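Local coordinates for protein fervidolysin (Fervidobacterium pennivorans, PDB 1R6V) that degrades keratin into peptides as a calcium-binding, subtilisin-like serine protease, which lets the bacterium grow on native feathers, at residues Gly128-Asn133 and Asp213-Val218; Thr168-Glu173 and Ala368-Thr373; Glu173-Ala178 and Thr207-Lys212. The protein carries 1 engineered substitution. All blocks are in the same frame, centred on the assembly; numbering follows the deposited sequence.

Contact 1 (Gly128-Asn133 and Asp213-Val218); sequences GEELSN and DGKGIV. With CA (calcium ion), chain B.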
# COMPACT_ATOMS: atom_id res chain seq x y z
N GLY A 128 -4.63 -37.01 -15.99
CA GLY A 128 -5.05 -38.12 -15.14
C GLY A 128 -6.40 -38.00 -14.45
O GLY A 128 -6.92 -38.98 -13.90
N GLU A 129 -6.99 -36.81 -14.48
CA GLU A 129 -8.28 -36.55 -13.83
C GLU A 129 -9.40 -36.61 -14.85
O GLU A 129 -9.21 -36.26 -16.02
CB GLU A 129 -8.28 -35.15 -13.21
CG GLU A 129 -7.00 -34.83 -12.48
CD GLU A 129 -6.79 -35.71 -11.28
OE1 GLU A 129 -7.32 -35.37 -10.20
OE2 GLU A 129 -6.10 -36.76 -11.41
N GLU A 130 -10.58 -37.01 -14.40
CA GLU A 130 -11.72 -37.13 -15.30
C GLU A 130 -12.08 -35.82 -16.01
O GLU A 130 -12.62 -35.85 -17.11
CB GLU A 130 -12.93 -37.66 -14.54
CG GLU A 130 -13.44 -36.72 -13.49
CD GLU A 130 -14.34 -37.41 -12.49
OE1 GLU A 130 -14.71 -36.76 -11.49
OE2 GLU A 130 -14.67 -38.61 -12.69
N LEU A 131 -11.78 -34.67 -15.40
CA LEU A 131 -12.10 -33.40 -16.04
C LEU A 131 -10.91 -32.74 -16.74
O LEU A 131 -10.99 -31.58 -17.15
CB LEU A 131 -12.70 -32.42 -15.02
CG LEU A 131 -13.94 -32.97 -14.29
CD1 LEU A 131 -14.45 -31.93 -13.29
CD2 LEU A 131 -15.04 -33.34 -15.30
N SER A 132 -9.81 -33.48 -16.91
CA SER A 132 -8.61 -32.96 -17.55
C SER A 132 -8.87 -32.25 -18.87
O SER A 132 -8.22 -31.26 -19.19
CB SER A 132 -7.60 -34.07 -17.85
OG SER A 132 -7.17 -34.73 -16.69
N ASN A 133 -9.80 -32.78 -19.66
CA ASN A 133 -10.05 -32.19 -20.98
C ASN A 133 -10.48 -30.74 -20.92
O ASN A 133 -10.31 -29.99 -21.88
CB ASN A 133 -11.11 -33.00 -21.74
CG ASN A 133 -12.49 -32.87 -21.14
OD1 ASN A 133 -12.74 -33.33 -20.02
ND2 ASN A 133 -13.40 -32.22 -21.86
N ASP A 213 -6.07 -37.05 -8.04
CA ASP A 213 -6.63 -38.32 -7.57
C ASP A 213 -7.54 -38.99 -8.58
O ASP A 213 -8.36 -39.84 -8.21
CB ASP A 213 -7.40 -38.07 -6.27
CG ASP A 213 -8.56 -37.13 -6.45
OD1 ASP A 213 -8.73 -36.61 -7.57
OD2 ASP A 213 -9.31 -36.89 -5.47
N GLY A 214 -7.42 -38.59 -9.85
CA GLY A 214 -8.24 -39.17 -10.90
C GLY A 214 -9.64 -38.58 -11.04
O GLY A 214 -10.29 -38.75 -12.07
N LYS A 215 -10.09 -37.87 -10.01
CA LYS A 215 -11.43 -37.28 -9.99
C LYS A 215 -11.40 -35.75 -10.09
O LYS A 215 -10.40 -35.13 -9.77
CB LYS A 215 -12.14 -37.65 -8.69
CG LYS A 215 -12.19 -39.15 -8.41
CD LYS A 215 -13.21 -39.83 -9.31
CE LYS A 215 -13.44 -41.28 -8.90
NZ LYS A 215 -14.58 -41.87 -9.67
N GLY A 216 -12.51 -35.16 -10.54
CA GLY A 216 -12.59 -33.71 -10.65
C GLY A 216 -11.45 -33.08 -11.43
O GLY A 216 -11.10 -33.57 -12.51
N ILE A 217 -10.87 -32.01 -10.91
CA ILE A 217 -9.76 -31.34 -11.59
C ILE A 217 -8.47 -31.57 -10.82
O ILE A 217 -8.42 -32.39 -9.90
CB ILE A 217 -10.02 -29.81 -11.73
CG1 ILE A 217 -10.07 -29.14 -10.35
CG2 ILE A 217 -11.37 -29.57 -12.41
CD1 ILE A 217 -9.60 -27.67 -10.37
N VAL A 218 -7.41 -30.88 -11.21
CA VAL A 218 -6.14 -31.01 -10.50
C VAL A 218 -5.52 -29.62 -10.57
O VAL A 218 -5.74 -28.89 -11.54
CB VAL A 218 -5.22 -32.09 -11.13
CG1 VAL A 218 -4.98 -31.80 -12.60
CG2 VAL A 218 -3.89 -32.18 -10.35
CA CA B . -8.66 -34.30 -8.57
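Glu129 brings its carboxylate to the calcium ion and to the chain that wraps the metal. Glu129 OE1 binds calcium at 2.4 Å, beside Asp213 OD1 and the backbone carbonyls of Lys215 and Ile217; Lys211 O and Asp171 OD1 complete the six ligands. Glutamate suits this place: its longer chain, bent at chi2 (-65°), lets one oxygen serve the metal and the other Gly214 N. Glu129 OE1 also accepts from Asp213 N at 3.0 Å through its syn lone pair, while Gly214 N approaches Glu129 OE2 from above the carboxylate plane at 2.7 Å. This is the subtilase calcium loop just beyond helix 200-209, which carries the charge-relay position, here the engineered Ala200. Asp213 OD1 closes an Asx turn onto Lys215 N; Gly214 and Gly216 have positive phi, easy for glycine. Two backbone bonds join the segments, Glu130 N to Gly214 O and Leu131 N to Gly216 O. Glu130 OE1 takes the N-H of Gly216 almost straight (174°), and its OE2 bonds to Thr369 OG1, which Lys215 NZ also meets; an alanine here would probably leave that N-H and hydroxyl without this partner. Glu129 CG lies 3.5 Å from Val218 CB, and Leu131 CD1 rests 4.0 Å from Ile217 CG2.

Contact 2 (Thr168-Glu173 and Ala368-Thr373); sequences THPDLE and ATNGGT. With CA (calcium ion), chain B.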
# COMPACT_ATOMS: atom_id res chain seq x y z
N THR A 168 -13.83 -28.91 2.88
CA THR A 168 -14.55 -30.18 2.88
C THR A 168 -14.82 -30.67 1.46
O THR A 168 -15.37 -31.74 1.25
CB THR A 168 -15.90 -30.09 3.67
OG1 THR A 168 -16.84 -29.31 2.94
CG2 THR A 168 -15.67 -29.46 5.03
N HIS A 169 -14.41 -29.87 0.47
CA HIS A 169 -14.58 -30.27 -0.93
C HIS A 169 -13.75 -31.54 -1.12
O HIS A 169 -12.60 -31.61 -0.68
CB HIS A 169 -14.06 -29.16 -1.86
CG HIS A 169 -14.53 -29.30 -3.28
ND1 HIS A 169 -14.17 -30.35 -4.08
CD2 HIS A 169 -15.39 -28.55 -4.00
CE1 HIS A 169 -14.79 -30.25 -5.24
NE2 HIS A 169 -15.54 -29.16 -5.22
N PRO A 170 -14.31 -32.55 -1.79
CA PRO A 170 -13.56 -33.78 -2.00
C PRO A 170 -12.25 -33.59 -2.77
O PRO A 170 -11.25 -34.24 -2.45
CB PRO A 170 -14.56 -34.69 -2.72
CG PRO A 170 -15.50 -33.73 -3.40
CD PRO A 170 -15.65 -32.63 -2.38
N ASP A 171 -12.23 -32.69 -3.75
CA ASP A 171 -11.02 -32.42 -4.54
C ASP A 171 -9.96 -31.65 -3.73
O ASP A 171 -8.88 -31.37 -4.24
CB ASP A 171 -11.37 -31.61 -5.79
CG ASP A 171 -10.85 -32.24 -7.08
OD1 ASP A 171 -9.96 -33.11 -7.02
OD2 ASP A 171 -11.33 -31.84 -8.16
N LEU A 172 -10.28 -31.28 -2.49
CA LEU A 172 -9.31 -30.56 -1.67
C LEU A 172 -8.93 -31.37 -0.44
O LEU A 172 -8.24 -30.87 0.45
CB LEU A 172 -9.85 -29.19 -1.23
CG LEU A 172 -10.11 -28.19 -2.37
CD1 LEU A 172 -10.69 -26.89 -1.79
CD2 LEU A 172 -8.79 -27.89 -3.09
N GLU A 173 -9.38 -32.62 -0.39
CA GLU A 173 -9.07 -33.47 0.76
C GLU A 173 -7.56 -33.59 0.93
O GLU A 173 -6.84 -33.85 -0.03
CB GLU A 173 -9.68 -34.87 0.58
CG GLU A 173 -9.61 -35.74 1.84
CD GLU A 173 -8.25 -36.42 2.02
OE1 GLU A 173 -7.90 -36.76 3.18
OE2 GLU A 173 -7.54 -36.63 1.01
N ALA A 368 -18.36 -34.55 -12.93
CA ALA A 368 -17.48 -35.04 -11.86
C ALA A 368 -18.13 -36.27 -11.21
O ALA A 368 -19.36 -36.38 -11.17
CB ALA A 368 -17.27 -33.95 -10.80
N THR A 369 -17.32 -37.20 -10.71
CA THR A 369 -17.90 -38.38 -10.09
C THR A 369 -17.53 -38.50 -8.61
O THR A 369 -17.61 -39.58 -8.03
CB THR A 369 -17.46 -39.67 -10.82
OG1 THR A 369 -16.04 -39.83 -10.73
CG2 THR A 369 -17.86 -39.62 -12.29
N ASN A 370 -17.14 -37.38 -8.01
CA ASN A 370 -16.74 -37.39 -6.61
C ASN A 370 -17.72 -36.67 -5.71
O ASN A 370 -17.45 -36.47 -4.52
CB ASN A 370 -15.35 -36.76 -6.46
CG ASN A 370 -15.28 -35.36 -7.03
OD1 ASN A 370 -16.29 -34.81 -7.48
ND2 ASN A 370 -14.09 -34.77 -7.03
N GLY A 371 -18.87 -36.30 -6.27
CA GLY A 371 -19.88 -35.60 -5.51
C GLY A 371 -19.55 -34.14 -5.27
O GLY A 371 -20.27 -33.44 -4.56
N GLY A 372 -18.45 -33.66 -5.85
CA GLY A 372 -18.07 -32.27 -5.66
C GLY A 372 -18.74 -31.27 -6.59
O GLY A 372 -19.27 -31.64 -7.64
N THR A 373 -18.70 -30.00 -6.20
CA THR A 373 -19.29 -28.91 -6.98
C THR A 373 -18.21 -28.09 -7.67
O THR A 373 -17.19 -27.79 -7.07
CB THR A 373 -20.11 -27.99 -6.07
OG1 THR A 373 -19.36 -27.70 -4.88
CG2 THR A 373 -21.43 -28.68 -5.68
CA CA B . -8.66 -34.30 -8.57
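His169 reaches across to Thr373 with the tip of its ring, His169 NE2 donating to Thr373 O at 2.8 Å. The bond is nearly straight (164°), and the oxygen lies at the ring edge, close to its plane. CG stands anti to the backbone N (chi1 -164°), and the turn of the ring about chi2 lets the imidazole work from both nitrogens: His169 ND1 accepts from the backbone N of Asp171 at 3.1 Å, again in the ring plane. Histidine suits the site because one flat group can donate outward and accept from its own turn, and the two bonds together fix the ring's rotation. Pro170, which begins a short 3-10 turn, lays CG 3.5 Å from Asn370 O and 3.7 Å from Gly372 CA. Gly372 suits its place, since a CB would clash with His169 CE1 and be tight against Pro170 CG. The amide of Asn370 is turned back onto its own chain, Asn370 OD1 accepting from Gly372 N at 2.9 Å in an Asx turn. Its plane stands 85° from the carboxylate of Asp171, whose OD2 is bonded by Tyr374 OH. That second-shell hydroxyl probably helps to orient the carboxylate, and Asp171 OD1 binds calcium at 2.3 Å, so the 3-10 turn supplies one acidic ligand to the calcium site of this subtilisin-like catalytic domain.

Contact 3 (Glu173-Ala178 and Thr207-Lys212); sequences EGQVIA and TIAAKK. With CA (calcium ion), chain B.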
# COMPACT_ATOMS: atom_id res chain seq x y z
N GLU A 173 -9.38 -32.62 -0.39
CA GLU A 173 -9.07 -33.47 0.76
C GLU A 173 -7.56 -33.59 0.93
O GLU A 173 -6.84 -33.85 -0.03
CB GLU A 173 -9.68 -34.87 0.58
CG GLU A 173 -9.61 -35.74 1.84
CD GLU A 173 -8.25 -36.42 2.02
OE1 GLU A 173 -7.90 -36.76 3.18
OE2 GLU A 173 -7.54 -36.63 1.01
N GLY A 174 -7.08 -33.40 2.15
CA GLY A 174 -5.66 -33.49 2.42
C GLY A 174 -4.83 -32.32 1.90
O GLY A 174 -3.63 -32.24 2.18
N GLN A 175 -5.48 -31.40 1.18
CA GLN A 175 -4.79 -30.25 0.60
C GLN A 175 -4.88 -28.94 1.37
O GLN A 175 -4.12 -28.01 1.10
CB GLN A 175 -5.31 -30.00 -0.82
CG GLN A 175 -5.17 -31.19 -1.74
CD GLN A 175 -3.74 -31.42 -2.14
OE1 GLN A 175 -3.25 -30.85 -3.13
NE2 GLN A 175 -3.03 -32.23 -1.37
N VAL A 176 -5.82 -28.85 2.30
CA VAL A 176 -6.03 -27.62 3.05
C VAL A 176 -5.57 -27.80 4.49
O VAL A 176 -6.18 -28.57 5.24
CB VAL A 176 -7.52 -27.21 3.03
CG1 VAL A 176 -7.72 -25.90 3.79
CG2 VAL A 176 -8.00 -27.07 1.58
N ILE A 177 -4.50 -27.11 4.86
CA ILE A 177 -3.96 -27.22 6.22
C ILE A 177 -4.54 -26.15 7.14
O ILE A 177 -5.43 -25.40 6.74
CB ILE A 177 -2.42 -27.15 6.21
CG1 ILE A 177 -1.95 -25.81 5.64
CG2 ILE A 177 -1.86 -28.30 5.38
CD1 ILE A 177 -0.45 -25.60 5.74
N ALA A 178 -4.04 -26.09 8.37
CA ALA A 178 -4.57 -25.12 9.33
C ALA A 178 -4.40 -23.70 8.82
O ALA A 178 -3.35 -23.33 8.29
CB ALA A 178 -3.88 -25.28 10.69
N THR A 207 -7.54 -24.24 -8.28
CA THR A 207 -6.65 -23.99 -9.42
C THR A 207 -5.20 -24.21 -9.04
O THR A 207 -4.40 -24.72 -9.81
CB THR A 207 -6.82 -22.56 -9.93
OG1 THR A 207 -8.14 -22.43 -10.49
CG2 THR A 207 -5.77 -22.22 -10.98
N ILE A 208 -4.89 -23.82 -7.81
CA ILE A 208 -3.54 -23.95 -7.27
C ILE A 208 -3.18 -25.37 -6.86
O ILE A 208 -2.12 -25.88 -7.21
CB ILE A 208 -3.36 -23.07 -6.02
CG1 ILE A 208 -3.41 -21.59 -6.40
CG2 ILE A 208 -2.01 -23.40 -5.34
CD1 ILE A 208 -3.48 -20.66 -5.20
N ALA A 209 -4.06 -26.01 -6.08
CA ALA A 209 -3.74 -27.34 -5.58
C ALA A 209 -4.84 -28.39 -5.49
O ALA A 209 -4.83 -29.20 -4.57
CB ALA A 209 -3.09 -27.19 -4.20
N ALA A 210 -5.79 -28.41 -6.42
CA ALA A 210 -6.80 -29.45 -6.33
C ALA A 210 -6.02 -30.78 -6.38
O ALA A 210 -5.04 -30.92 -7.12
CB ALA A 210 -7.80 -29.35 -7.49
N LYS A 211 -6.46 -31.74 -5.59
CA LYS A 211 -5.80 -33.04 -5.48
C LYS A 211 -5.70 -33.88 -6.76
O LYS A 211 -6.66 -34.00 -7.51
CB LYS A 211 -6.53 -33.84 -4.40
CG LYS A 211 -5.86 -35.13 -3.95
CD LYS A 211 -6.81 -35.87 -3.00
CE LYS A 211 -6.19 -37.16 -2.47
NZ LYS A 211 -7.15 -37.92 -1.61
N LYS A 212 -4.53 -34.45 -7.02
CA LYS A 212 -4.38 -35.32 -8.19
C LYS A 212 -4.85 -36.68 -7.70
O LYS A 212 -4.12 -37.39 -7.00
CB LYS A 212 -2.92 -35.37 -8.63
CG LYS A 212 -2.71 -36.03 -9.98
CD LYS A 212 -1.27 -35.88 -10.40
CE LYS A 212 -1.04 -36.48 -11.78
NZ LYS A 212 -1.44 -37.91 -11.86
CA CA B . -8.66 -34.30 -8.57
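Lys211 meets the 173-178 loop along much of its length. Lys211 CB lies 4.0 Å from CG of Gln175, the two side chains crossing at about a right angle. From there the chain runs out fully extended, with CG anti to the backbone N (chi1 -169°). Lys211 CD passes 3.6 Å from the backbone O of Glu173, and Lys211 CE comes 3.8 Å from Glu173 OE2. At the tip, Lys211 NZ forms a salt bridge with Glu173 OE2 at 2.9 Å, reaching the oxygen on its anti side and 26° out of the carboxylate plane. Glu173 bends at chi2 (-81°), and its side chain and that of the lysine lie side by side, pointing the same way. A long, flexible base suits the position: its methylenes pack on the loop while its charge reaches the exposed Glu173. Deeper in, Gln175 CG lies 3.5 Å from Ala209 O, and the Ala209 methyl group is too short to intrude on it. Whereas the lysine's side chain grips the loop, Lys211 O binds calcium at 2.3 Å. The contact thus ties the loop after strand 157-162 to the chain leaving helix 200-209, where the subtilase calcium loop begins.

How the contacts relate
The three contacts gather round one calcium ion on the same side of the chain's centre, in the catalytic domain. Contact 2 lies about 11 Å from each of the others, centre to centre, and contacts 1 and 3 about 14 Å apart. Segments 168-173 and 173-178 share the loop between strands 157-162 and 179-181, while 207-212 and 213-218 form one run leaving helix 200-209. Contact 3 therefore nests inside the loops closed by contacts 1 and 2, whose segments alternate. Asp171 O with Lys211 N joins contacts 2 and 3. Ligands from 128-133, which probably follows the propeptide closely, 168-173, 207-212 and 213-218 meet at the ion, while 368-373 packs against this site without binding it.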